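Local coordinates for protein myroilysin (Myroides profundi, PDB 5CZW) that probably hydrolyses peptide bonds within proteins as a zinc-dependent astacin-family (M12A) metalloendopeptidase, and is held latent by its propeptide until a cysteine switch is released, at residues I13-F17 with K162-Y166; G56-V60 with W121-S125; I77-F81 with F139-L143; S132-H137 with N220-L224; M145-H151 with Y187-Q193. The protein carries 1 engineered substitution. One frame throughout, in Å; residues are numbered along the deposited sequence.

Contact 1: I13-F17 with K162-Y166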
# COMPACT_ATOMS: atom_id res chain seq x y z
N ILE A 13 -13.19 -5.53 -10.78
CA ILE A 13 -12.24 -4.39 -10.89
C ILE A 13 -12.85 -3.26 -11.69
O ILE A 13 -13.05 -3.37 -12.90
CB ILE A 13 -10.94 -4.78 -11.59
CG1 ILE A 13 -10.18 -5.87 -10.80
CG2 ILE A 13 -10.06 -3.56 -11.73
CD1 ILE A 13 -9.15 -6.62 -11.63
N VAL A 14 -13.05 -2.13 -11.01
CA VAL A 14 -13.83 -1.02 -11.57
C VAL A 14 -13.08 -0.33 -12.71
O VAL A 14 -11.94 0.10 -12.56
CB VAL A 14 -14.14 0.00 -10.48
CG1 VAL A 14 -15.02 1.10 -11.04
CG2 VAL A 14 -14.83 -0.64 -9.28
N SER A 15 -13.72 -0.17 -13.87
CA SER A 15 -13.04 0.43 -15.03
C SER A 15 -13.16 1.94 -15.02
O SER A 15 -13.97 2.49 -14.28
CB SER A 15 -13.62 -0.08 -16.32
OG SER A 15 -14.96 0.34 -16.37
N GLY A 16 -12.34 2.59 -15.83
CA GLY A 16 -12.47 4.03 -16.09
C GLY A 16 -11.79 4.95 -15.11
O GLY A 16 -12.11 6.14 -15.00
N PHE A 17 -10.82 4.41 -14.39
CA PHE A 17 -10.06 5.24 -13.47
C PHE A 17 -8.62 5.09 -13.92
O PHE A 17 -7.74 4.73 -13.15
CB PHE A 17 -10.31 4.78 -12.04
CG PHE A 17 -11.65 5.19 -11.49
CD1 PHE A 17 -12.78 4.39 -11.70
CD2 PHE A 17 -11.80 6.37 -10.80
CE1 PHE A 17 -14.02 4.75 -11.18
CE2 PHE A 17 -13.02 6.72 -10.26
CZ PHE A 17 -14.13 5.92 -10.47
N LYS A 162 -17.76 9.54 -7.60
CA LYS A 162 -16.64 8.78 -8.10
C LYS A 162 -16.01 7.94 -7.02
O LYS A 162 -15.55 6.88 -7.26
CB LYS A 162 -15.59 9.64 -8.76
CG LYS A 162 -15.92 10.12 -10.15
CD LYS A 162 -15.04 9.52 -11.27
CE LYS A 162 -13.89 10.43 -11.66
NZ LYS A 162 -12.69 9.99 -12.45
N VAL A 163 -15.99 8.46 -5.82
CA VAL A 163 -15.34 7.76 -4.74
C VAL A 163 -16.17 6.51 -4.47
O VAL A 163 -15.65 5.39 -4.33
CB VAL A 163 -15.17 8.66 -3.51
CG1 VAL A 163 -14.78 7.85 -2.32
CG2 VAL A 163 -14.17 9.77 -3.83
N TYR A 164 -17.50 6.68 -4.47
CA TYR A 164 -18.32 5.50 -4.18
C TYR A 164 -18.09 4.38 -5.17
O TYR A 164 -18.00 3.20 -4.79
CB TYR A 164 -19.79 5.90 -4.15
CG TYR A 164 -20.15 6.76 -2.96
CD1 TYR A 164 -19.74 6.41 -1.68
CD2 TYR A 164 -20.95 7.89 -3.10
CE1 TYR A 164 -20.07 7.19 -0.58
CE2 TYR A 164 -21.26 8.69 -2.04
CZ TYR A 164 -20.83 8.35 -0.77
OH TYR A 164 -21.20 9.12 0.34
N ALA A 165 -17.95 4.77 -6.44
CA ALA A 165 -17.78 3.84 -7.56
C ALA A 165 -16.44 3.08 -7.51
O ALA A 165 -16.36 1.91 -7.77
CB ALA A 165 -17.83 4.59 -8.87
N TYR A 166 -15.40 3.81 -7.17
CA TYR A 166 -14.05 3.23 -7.06
C TYR A 166 -13.88 2.19 -5.97
O TYR A 166 -13.16 1.19 -6.19
CB TYR A 166 -13.04 4.36 -6.75
CG TYR A 166 -11.61 3.90 -6.91
CD1 TYR A 166 -11.08 3.54 -8.16
CD2 TYR A 166 -10.79 3.76 -5.79
CE1 TYR A 166 -9.73 3.11 -8.28
CE2 TYR A 166 -9.49 3.32 -5.92
CZ TYR A 166 -8.96 3.01 -7.15
OH TYR A 166 -7.65 2.54 -7.19

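Contact 2: G56-V60 with W121-S125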
# COMPACT_ATOMS: atom_id res chain seq x y z
N GLY A 56 3.35 -10.71 -12.54
CA GLY A 56 4.27 -9.62 -12.90
C GLY A 56 5.37 -10.11 -13.82
O GLY A 56 5.63 -11.31 -13.98
N THR A 57 6.05 -9.19 -14.44
CA THR A 57 7.11 -9.55 -15.35
C THR A 57 8.39 -9.67 -14.56
O THR A 57 8.45 -9.15 -13.41
CB THR A 57 7.33 -8.44 -16.41
OG1 THR A 57 7.74 -7.24 -15.74
CG2 THR A 57 6.10 -8.18 -17.21
N PRO A 58 9.44 -10.26 -15.14
CA PRO A 58 10.71 -10.30 -14.36
C PRO A 58 11.21 -8.91 -13.98
O PRO A 58 11.82 -8.73 -12.91
CB PRO A 58 11.70 -11.09 -15.26
CG PRO A 58 10.79 -11.89 -16.12
CD PRO A 58 9.48 -11.22 -16.23
N TYR A 59 11.05 -7.95 -14.87
CA TYR A 59 11.49 -6.60 -14.60
C TYR A 59 10.78 -5.99 -13.43
O TYR A 59 11.47 -5.50 -12.43
CB TYR A 59 11.31 -5.72 -15.82
CG TYR A 59 11.78 -4.30 -15.72
CD1 TYR A 59 13.12 -4.03 -15.71
CD2 TYR A 59 10.89 -3.28 -15.50
CE1 TYR A 59 13.59 -2.73 -15.56
CE2 TYR A 59 11.34 -1.98 -15.36
CZ TYR A 59 12.69 -1.74 -15.43
OH TYR A 59 13.12 -0.44 -15.31
N VAL A 60 9.46 -6.05 -13.49
CA VAL A 60 8.65 -5.54 -12.38
C VAL A 60 9.03 -6.23 -11.08
O VAL A 60 9.15 -5.60 -10.05
CB VAL A 60 7.13 -5.59 -12.70
CG1 VAL A 60 6.24 -5.44 -11.44
CG2 VAL A 60 6.78 -4.46 -13.61
N TRP A 121 -0.54 -0.85 -10.70
CA TRP A 121 -0.23 -0.04 -11.90
C TRP A 121 1.18 -0.08 -12.44
O TRP A 121 1.53 0.77 -13.33
CB TRP A 121 -0.64 1.41 -11.66
CG TRP A 121 0.02 2.11 -10.47
CD1 TRP A 121 1.27 2.58 -10.41
CD2 TRP A 121 -0.54 2.33 -9.16
NE1 TRP A 121 1.54 3.11 -9.19
CE2 TRP A 121 0.43 2.96 -8.40
CE3 TRP A 121 -1.78 2.05 -8.57
CZ2 TRP A 121 0.20 3.34 -7.06
CZ3 TRP A 121 -2.02 2.45 -7.30
CH2 TRP A 121 -1.05 3.08 -6.56
N PHE A 122 1.97 -1.02 -12.03
CA PHE A 122 3.31 -1.11 -12.55
C PHE A 122 3.29 -1.83 -13.93
O PHE A 122 2.47 -2.73 -14.20
CB PHE A 122 4.23 -1.84 -11.60
CG PHE A 122 4.49 -1.19 -10.28
CD1 PHE A 122 4.45 0.16 -10.09
CD2 PHE A 122 4.84 -2.00 -9.23
CE1 PHE A 122 4.74 0.70 -8.85
CE2 PHE A 122 5.21 -1.47 -8.06
CZ PHE A 122 5.19 -0.09 -7.89
N ASP A 123 4.23 -1.44 -14.78
CA ASP A 123 4.51 -2.15 -16.05
C ASP A 123 5.96 -1.84 -16.40
O ASP A 123 6.67 -1.26 -15.60
CB ASP A 123 3.57 -1.70 -17.16
CG ASP A 123 3.67 -0.20 -17.48
OD1 ASP A 123 4.82 0.35 -17.59
OD2 ASP A 123 2.58 0.47 -17.57
N ASP A 124 6.45 -2.39 -17.51
CA ASP A 124 7.89 -2.40 -17.73
C ASP A 124 8.36 -0.98 -18.12
O ASP A 124 9.57 -0.73 -18.22
CB ASP A 124 8.26 -3.41 -18.84
CG ASP A 124 8.22 -4.85 -18.36
OD1 ASP A 124 7.93 -5.15 -17.19
OD2 ASP A 124 8.46 -5.70 -19.21
N SER A 125 7.43 -0.09 -18.40
CA SER A 125 7.80 1.32 -18.64
C SER A 125 7.73 2.21 -17.41
O SER A 125 8.11 3.39 -17.47
CB SER A 125 6.96 1.90 -19.77
OG SER A 125 7.38 1.33 -21.02

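Contact 3: I77-F81 with F139-L143. With ZN (zinc ion), chain B.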
# COMPACT_ATOMS: atom_id res chain seq x y z
N ILE A 77 14.89 -5.55 10.11
CA ILE A 77 13.93 -6.50 9.48
C ILE A 77 14.49 -6.69 8.07
O ILE A 77 14.97 -5.71 7.48
CB ILE A 77 12.49 -5.90 9.34
CG1 ILE A 77 11.87 -5.65 10.70
CG2 ILE A 77 11.55 -6.78 8.48
CD1 ILE A 77 11.60 -6.87 11.56
N THR A 78 14.46 -7.90 7.55
CA THR A 78 14.89 -8.30 6.24
C THR A 78 13.72 -9.02 5.55
O THR A 78 12.91 -9.69 6.23
CB THR A 78 16.07 -9.34 6.36
OG1 THR A 78 17.19 -8.66 6.96
CG2 THR A 78 16.58 -9.79 5.01
N PHE A 79 13.69 -8.91 4.23
CA PHE A 79 12.71 -9.59 3.38
C PHE A 79 13.47 -10.61 2.55
O PHE A 79 14.44 -10.29 1.86
CB PHE A 79 12.10 -8.62 2.45
CG PHE A 79 11.32 -7.56 3.14
CD1 PHE A 79 10.21 -7.94 3.87
CD2 PHE A 79 11.66 -6.19 3.12
CE1 PHE A 79 9.44 -6.99 4.50
CE2 PHE A 79 10.87 -5.23 3.77
CZ PHE A 79 9.79 -5.64 4.51
N ASN A 80 13.05 -11.86 2.71
CA ASN A 80 13.61 -12.98 1.96
C ASN A 80 12.63 -13.33 0.88
O ASN A 80 11.55 -13.84 1.15
CB ASN A 80 13.77 -14.22 2.89
CG ASN A 80 14.45 -15.40 2.17
OD1 ASN A 80 15.00 -15.21 1.06
ND2 ASN A 80 14.42 -16.60 2.76
N PHE A 81 12.99 -13.06 -0.39
CA PHE A 81 12.13 -13.33 -1.54
C PHE A 81 12.27 -14.78 -1.98
O PHE A 81 13.38 -15.16 -2.41
CB PHE A 81 12.42 -12.40 -2.68
CG PHE A 81 11.93 -11.00 -2.46
CD1 PHE A 81 12.54 -10.12 -1.56
CD2 PHE A 81 10.72 -10.60 -2.98
CE1 PHE A 81 12.01 -8.82 -1.32
CE2 PHE A 81 10.21 -9.30 -2.75
CZ PHE A 81 10.87 -8.42 -1.95
N PHE A 139 5.60 -1.43 1.31
CA PHE A 139 6.39 -2.15 2.32
C PHE A 139 6.43 -1.49 3.68
O PHE A 139 6.56 -2.17 4.74
CB PHE A 139 7.75 -2.59 1.74
CG PHE A 139 7.65 -3.89 0.96
CD1 PHE A 139 7.32 -3.83 -0.42
CD2 PHE A 139 7.77 -5.14 1.50
CE1 PHE A 139 7.15 -5.02 -1.19
CE2 PHE A 139 7.66 -6.31 0.71
CZ PHE A 139 7.33 -6.22 -0.63
N GLY A 140 6.22 -0.16 3.71
CA GLY A 140 6.04 0.57 4.97
C GLY A 140 4.81 0.06 5.68
O GLY A 140 4.84 -0.26 6.86
N HIS A 141 3.67 -0.04 4.99
CA HIS A 141 2.53 -0.66 5.59
C HIS A 141 2.85 -2.07 5.96
O HIS A 141 2.39 -2.49 7.08
CB HIS A 141 1.42 -0.72 4.55
CG HIS A 141 0.80 0.59 4.16
ND1 HIS A 141 0.38 1.54 5.04
CD2 HIS A 141 0.47 1.05 2.96
CE1 HIS A 141 -0.09 2.58 4.41
NE2 HIS A 141 -0.13 2.23 3.17
N ALA A 142 3.60 -2.83 5.16
CA ALA A 142 3.93 -4.24 5.53
C ALA A 142 4.73 -4.38 6.86
O ALA A 142 4.64 -5.42 7.56
CB ALA A 142 4.61 -5.00 4.40
N LEU A 143 5.45 -3.30 7.21
CA LEU A 143 6.15 -3.19 8.49
C LEU A 143 5.36 -2.64 9.64
O LEU A 143 5.82 -2.65 10.77
CB LEU A 143 7.43 -2.42 8.30
CG LEU A 143 8.46 -2.96 7.35
CD1 LEU A 143 9.55 -1.95 7.01
CD2 LEU A 143 9.08 -4.21 7.99
ZN ZN B . -0.76 3.60 1.69

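Contact 4: S132-H137 with N220-L224. With ZN (zinc ion), chain B.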
# COMPACT_ATOMS: atom_id res chain seq x y z
N SER A 132 10.01 3.30 -6.74
CA SER A 132 10.54 3.62 -5.44
C SER A 132 9.42 4.13 -4.52
O SER A 132 9.23 3.65 -3.36
CB SER A 132 11.66 4.70 -5.53
OG SER A 132 12.17 4.99 -4.20
N ARG A 133 8.67 5.06 -4.99
CA ARG A 133 7.59 5.59 -4.19
C ARG A 133 6.59 4.53 -3.73
O ARG A 133 6.25 4.42 -2.56
CB ARG A 133 6.84 6.69 -4.98
CG ARG A 133 5.68 7.37 -4.25
CD ARG A 133 4.95 8.38 -5.13
NE ARG A 133 4.10 7.76 -6.10
CZ ARG A 133 2.79 7.58 -6.00
NH1 ARG A 133 2.13 7.97 -4.96
NH2 ARG A 133 2.16 6.99 -6.96
N THR A 134 6.11 3.79 -4.69
CA THR A 134 4.94 2.91 -4.39
C THR A 134 5.43 1.60 -3.67
O THR A 134 4.77 1.13 -2.70
CB THR A 134 4.15 2.66 -5.64
OG1 THR A 134 3.49 3.89 -6.00
CG2 THR A 134 3.09 1.53 -5.45
N VAL A 135 6.62 1.09 -4.05
CA VAL A 135 7.10 -0.13 -3.42
C VAL A 135 7.49 0.20 -1.97
O VAL A 135 7.05 -0.49 -1.01
CB VAL A 135 8.28 -0.79 -4.14
CG1 VAL A 135 8.83 -1.94 -3.35
CG2 VAL A 135 7.79 -1.22 -5.51
N ILE A 136 8.31 1.21 -1.75
CA ILE A 136 8.71 1.54 -0.39
C ILE A 136 7.47 1.84 0.45
O ILE A 136 7.38 1.37 1.55
CB ILE A 136 9.73 2.71 -0.34
CG1 ILE A 136 10.96 2.29 -1.16
CG2 ILE A 136 10.13 3.07 1.07
CD1 ILE A 136 12.11 3.23 -1.08
N HIS A 137 6.54 2.58 -0.10
CA HIS A 137 5.30 2.87 0.63
C HIS A 137 4.51 1.61 1.10
O HIS A 137 4.17 1.49 2.25
CB HIS A 137 4.46 3.75 -0.25
CG HIS A 137 3.20 4.22 0.37
ND1 HIS A 137 3.13 5.45 0.94
CD2 HIS A 137 1.97 3.70 0.43
CE1 HIS A 137 1.93 5.66 1.38
NE2 HIS A 137 1.19 4.64 1.03
N ASN A 220 2.88 12.11 -2.86
CA ASN A 220 3.79 11.35 -2.11
C ASN A 220 5.20 11.71 -2.45
O ASN A 220 5.53 11.95 -3.55
CB ASN A 220 3.63 9.93 -2.77
CG ASN A 220 3.43 8.83 -1.79
OD1 ASN A 220 4.36 8.33 -1.18
ND2 ASN A 220 2.22 8.34 -1.75
N ASN A 221 6.03 11.70 -1.47
CA ASN A 221 7.41 11.85 -1.62
C ASN A 221 7.86 10.45 -2.19
O ASN A 221 7.11 9.52 -2.09
CB ASN A 221 7.88 12.15 -0.21
CG ASN A 221 7.03 13.29 0.44
OD1 ASN A 221 7.35 14.43 0.23
ND2 ASN A 221 5.89 12.96 1.13
N SER A 222 9.02 10.32 -2.80
CA SER A 222 9.40 9.03 -3.40
C SER A 222 10.57 8.24 -2.83
O SER A 222 10.92 7.21 -3.31
CB SER A 222 9.50 9.20 -4.90
OG SER A 222 10.57 10.06 -5.17
N VAL A 223 11.12 8.77 -1.77
CA VAL A 223 12.27 8.19 -1.04
C VAL A 223 12.01 8.28 0.48
O VAL A 223 11.12 9.07 0.91
CB VAL A 223 13.59 8.92 -1.37
CG1 VAL A 223 13.90 8.86 -2.86
CG2 VAL A 223 13.50 10.37 -0.88
N LEU A 224 12.75 7.50 1.27
CA LEU A 224 12.65 7.52 2.70
C LEU A 224 13.08 8.92 3.24
O LEU A 224 14.10 9.45 2.77
CB LEU A 224 13.54 6.41 3.28
CG LEU A 224 12.96 5.03 3.06
CD1 LEU A 224 13.90 3.88 3.37
CD2 LEU A 224 11.67 4.88 3.88
ZN ZN B . -0.76 3.60 1.69

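Contact 5: M145-H151 with Y187-Q193. With ZN (zinc ion), chain B.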
# COMPACT_ATOMS: atom_id res chain seq x y z
N MET A 145 3.49 0.54 9.32
CA MET A 145 3.22 1.96 9.29
C MET A 145 1.87 2.29 8.69
O MET A 145 1.45 1.63 7.82
CB MET A 145 4.31 2.64 8.50
CG MET A 145 5.59 2.66 9.35
SD MET A 145 6.89 3.65 8.71
CE MET A 145 6.38 5.28 9.22
N ILE A 146 1.23 3.33 9.22
CA ILE A 146 -0.01 3.84 8.70
C ILE A 146 0.25 5.07 7.81
O ILE A 146 1.37 5.58 7.75
CB ILE A 146 -0.98 4.10 9.87
CG1 ILE A 146 -0.46 5.26 10.71
CG2 ILE A 146 -1.27 2.78 10.59
CD1 ILE A 146 -1.45 5.75 11.78
N HIS A 147 -0.81 5.55 7.14
CA HIS A 147 -0.69 6.74 6.45
C HIS A 147 -0.39 7.99 7.28
O HIS A 147 -1.00 8.24 8.32
CB HIS A 147 -1.99 7.02 5.69
CG HIS A 147 -2.13 6.17 4.46
ND1 HIS A 147 -3.30 5.53 4.14
CD2 HIS A 147 -1.23 5.74 3.53
CE1 HIS A 147 -3.14 4.80 3.06
NE2 HIS A 147 -1.93 5.00 2.64
N GLU A 148 0.45 8.83 6.74
CA GLU A 148 0.55 10.26 7.18
C GLU A 148 -0.38 11.09 6.34
O GLU A 148 -0.33 11.00 5.13
CB GLU A 148 1.97 10.77 6.96
CG GLU A 148 3.01 10.08 7.87
CD GLU A 148 2.85 10.48 9.33
OE1 GLU A 148 2.64 11.71 9.67
OE2 GLU A 148 2.83 9.54 10.18
N HIS A 149 -1.30 11.81 6.97
CA HIS A 149 -2.26 12.63 6.21
C HIS A 149 -2.40 13.95 6.95
O HIS A 149 -2.80 13.97 8.07
CB HIS A 149 -3.57 11.94 6.14
CG HIS A 149 -4.65 12.81 5.61
ND1 HIS A 149 -4.68 13.22 4.30
CD2 HIS A 149 -5.75 13.31 6.20
CE1 HIS A 149 -5.75 13.99 4.12
NE2 HIS A 149 -6.42 14.04 5.26
N GLN A 150 -1.97 15.02 6.31
CA GLN A 150 -2.08 16.36 6.84
C GLN A 150 -3.34 16.85 6.20
O GLN A 150 -3.38 17.03 4.99
CB GLN A 150 -0.87 17.18 6.32
CG GLN A 150 -0.64 18.53 7.00
CD GLN A 150 -0.19 18.31 8.42
OE1 GLN A 150 -0.60 19.03 9.32
NE2 GLN A 150 0.58 17.24 8.65
N HIS A 151 -4.39 17.00 7.00
CA HIS A 151 -5.66 17.42 6.51
C HIS A 151 -5.66 18.90 6.04
O HIS A 151 -5.24 19.77 6.79
CB HIS A 151 -6.76 17.20 7.57
CG HIS A 151 -8.11 17.34 6.96
ND1 HIS A 151 -8.58 16.42 6.05
CD2 HIS A 151 -9.02 18.34 7.01
CE1 HIS A 151 -9.75 16.84 5.58
NE2 HIS A 151 -10.05 17.98 6.18
N TYR A 187 -10.19 10.16 6.77
CA TYR A 187 -9.36 11.22 6.14
C TYR A 187 -10.01 12.64 6.20
O TYR A 187 -9.78 13.46 5.31
CB TYR A 187 -8.97 10.83 4.73
CG TYR A 187 -8.16 9.58 4.80
CD1 TYR A 187 -6.91 9.60 5.33
CD2 TYR A 187 -8.66 8.39 4.36
CE1 TYR A 187 -6.13 8.45 5.49
CE2 TYR A 187 -7.88 7.23 4.48
CZ TYR A 187 -6.62 7.28 4.97
OH TYR A 187 -5.92 6.09 5.19
N SER A 188 -10.84 12.88 7.20
CA SER A 188 -11.41 14.21 7.43
C SER A 188 -10.61 14.96 8.49
O SER A 188 -10.90 16.11 8.83
CB SER A 188 -12.85 14.11 7.87
OG SER A 188 -12.88 13.54 9.15
N THR A 189 -9.59 14.31 9.03
CA THR A 189 -8.74 14.90 10.05
C THR A 189 -7.32 14.36 9.87
O THR A 189 -7.09 13.36 9.20
CB THR A 189 -9.31 14.59 11.46
OG1 THR A 189 -10.59 15.22 11.63
CG2 THR A 189 -8.40 15.06 12.56
N THR A 190 -6.36 15.11 10.38
CA THR A 190 -4.96 14.75 10.30
C THR A 190 -4.72 13.39 10.98
O THR A 190 -5.28 13.10 12.04
CB THR A 190 -4.10 15.88 10.91
OG1 THR A 190 -4.07 16.99 10.01
CG2 THR A 190 -2.63 15.38 11.23
N GLN A 191 -3.87 12.58 10.35
CA GLN A 191 -3.52 11.25 10.80
C GLN A 191 -1.99 11.15 10.77
O GLN A 191 -1.38 11.53 9.80
CB GLN A 191 -4.05 10.18 9.84
CG GLN A 191 -5.54 10.11 9.64
CD GLN A 191 -6.14 9.04 10.52
OE1 GLN A 191 -5.48 7.97 10.75
NE2 GLN A 191 -7.42 9.24 10.98
N THR A 192 -1.37 10.69 11.86
CA THR A 192 0.09 10.64 11.92
C THR A 192 0.58 9.66 12.95
O THR A 192 -0.07 9.45 13.98
CB THR A 192 0.69 12.00 12.33
OG1 THR A 192 2.11 11.99 12.17
CG2 THR A 192 0.32 12.38 13.80
N GLN A 193 1.78 9.15 12.70
CA GLN A 193 2.48 8.35 13.72
C GLN A 193 3.71 9.06 14.25
O GLN A 193 4.47 8.50 15.08
CB GLN A 193 2.78 6.93 13.20
CG GLN A 193 3.76 6.86 12.05
CD GLN A 193 3.19 6.01 10.93
OE1 GLN A 193 2.90 4.80 11.10
NE2 GLN A 193 3.06 6.64 9.73
ZN ZN B . -0.76 3.60 1.69
O HOH W 1 -3.94 7.13 9.06

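Contact 1: I13-F17 with K162-Y166
This is a surface contact between a loop of the inhibitory propeptide and the helix 160-167 of the astacin-type peptidase domain. Phe17, at the end of the loop, lies six residues before Cys23, the cysteine that coordinates the zinc, alongside His137, His141 and His147, in this latent, cysteine-switch form. No hydrogen bond spans the two segments, so the 300 Å² buried here comes from packing alone. Phe17 dominates it. One face of its ring receives the edge of Tyr166 in an edge-to-face pair, with centroids 5.2 Å apart and planes at 60°, while Ala165 CB sits near the plane at the ring edge, 4.2 Å from Phe17 CZ. Beyond the segments, Tyr166 also meets Lys24 in a cation-pi contact and touches Val22, so one helix residue is packed by several parts of the propeptide approaching the metal. Val14 CA lies 6.2 Å from Tyr166 CA. Val14 CG2 is 3.3 Å from Ala165 O. Lys162 completes the contact, its aliphatic CD lying 3.6 Å from Phe17 CE2.

Contact 2: G56-V60 with W121-S125
Two polar features organise this contact, and both use Thr57 OG1. Thr57 occupies the N-cap position of the helix 58-63: its OG1 accepts from Val60 N at 3.1 Å with an N-H...O angle of 169°, satisfying an amide that the first helical turn would otherwise expose. The same OG1 donates to Asp124 OD1 at 2.6 Å, which ties the start of the helix to the loop 121-125. That loop has its own local order, an Asx turn in which Asp123 OD1 accepts from Ser125 N at 2.8 Å.

Van der Waals packing adjoins the cap. Val60 CG1 lies 4.1 Å from Phe122 CB, and Val60 CG2 is 3.8 Å from both Asp123 O and Asp124 OD1. Tyr59 also packs on Asp124, its CB 3.7 Å from Asp124 OD1 and its CE2 3.6 Å from Asp124 O. Only 251 Å² is buried in all.

The loop leads from strand 117-118 into the helix 128-143, and the contact joins that connection to the helix 58-63. Phe122 packs on Thr134 and Val135 of the helix 128-143, while Val60 touches Phe131 of the same helix and Phe93, just past strand 89-92.

Contact 3: I77-F81 with F139-L143
Ile77 begins the apolar seam, just before strand 78-81, by setting CG2 3.6 Å from Leu143 CD2. Thr78 points away and instead pairs through its backbone with Ser47 and Ile49. Phe79 then turns back toward the helix and makes the main contact: its CZ lies 3.8 Å from Leu143 CD2 and 3.7 Å from Phe139 CD2. The edge of the Phe139 ring meets the face of the Phe79 ring, with centroids 5.0 Å apart and planes at 69°, an edge-to-face pair. Asn80 again faces elsewhere, its backbone bonded to Ile49 and Val51. Phe81 finishes the run with a looser touch, its CZ 4.4 Å from Phe139 CZ.

No hydrogen bond crosses. The axes of strand 78-81 and helix segment 139-143 approach to 11.7 Å at 112°, a spacing bridged by large side chains. Phe139 and Leu143, four residues apart, face the strand; His141, between them, reaches the zinc through NE2 at 2.1 Å.

The helix carries the HExxH motif, packed here against the outermost strand 78-81. This is the arrangement of the N-terminal subdomain in metzincins: a sheet backs the active-site helix, whose histidines point into the catalytic cleft.

Contact 4: S132-H137 with N220-L224
Arg133 lays the aliphatic base of its side chain over the loop 220-224: its CB is 3.7 Å from Ser222 CB, and its CG is 3.4 Å from Asn221 O. Its guanidinium is engaged outside the contact, in a salt bridge to Glu130. The CA atoms of Arg133 and Ser222 are only 4.0 Å apart, so the loop backbone lies almost directly on the helix. Ser132 fixes this register, donating from OG to Ser222 O at 2.7 Å, a hydrogen bond between the segments.

One turn further on, Ile136 CG2 meets Leu224 CD2 at 3.7 Å. His137, first histidine of the HExxH motif, is covered in part by Asn220; its NE2 binds the zinc at 2.3 Å while its ND1 is bonded to Ile202 O, directly before Met203 of the probable metzincin Met-turn. Asn221 points away from the helix and gives its ND2 to Ser201 O, so the loop packs beside the zinc site.

In the fold, the loop between helices 178-184 and 231-235 thus covers one flank of the active-site helix 128-143. Other residues of this helical segment face different neighbours: Thr134 and Val135 pack on Phe122, beyond strand 117-118, and Ile136 O accepts from Trp71 NE1.

Contact 5: M145-H151 with Y187-Q193
Nine hydrogen bonds cross between these two loops, and 740 Å² is buried. The Gln193 amide mimics a strand partner: OE1 accepts from Ile146 N at 2.9 Å while NE2 donates to Ile146 O at 2.8 Å. Glu148 makes a three-bond cluster, its OE2 accepting from Gln193 N (2.8 Å, 175°) and from Gln193 NE2 (2.9 Å), its OE1 from Thr192 OG1 (2.6 Å). His149 and Gln191 form a single antiparallel hydrogen-bonded bridge, with His149 N to Gln191 O at 2.8 Å and Gln191 N to His149 O at 2.9 Å. Beyond it, His151 N donates to Thr190 OG1 at 3.0 Å. A water links His147 O (3.2 Å) and Gln191 OE1 (2.4 Å).

Packing is subordinate: the edge of Tyr187 meets the face of His149, with centroids 5.4 Å apart and planes at 84°.

His147 binds zinc through NE2 at 2.1 Å and donates from ND1 to Tyr187 OH at 2.9 Å, a hydroxyl also bonded to Asp25. With Glu148 directly following the third zinc histidine, and its backbone bonded to Met203 and Tyr205, the segment matches the end of the extended astacin signature HExxHxxGxxHE, beside the metzincin Met-turn.

How the contacts relate
Contact 3 is the buried one, purely apolar and aromatic; contact 1 lies at the surface and also lacks hydrogen bonds, whereas contacts 2, 4 and 5 are partly buried and bring polar bonds in. Contacts 3 and 4 share the helix 128-143, where one packs on a strand and the other on a loop. Together with contact 5 they supply all three zinc histidines: His137 NE2 and His141 NE2 stand 3.5 and 3.3 Å from His147 NE2. Contact 2 packs directly on this helix, through Phe122 CZ, 3.6 Å from Thr134 CG2. Contact 1 touches none of the others, its centre 23 to 29 Å from theirs, and is the one that brings in the propeptide.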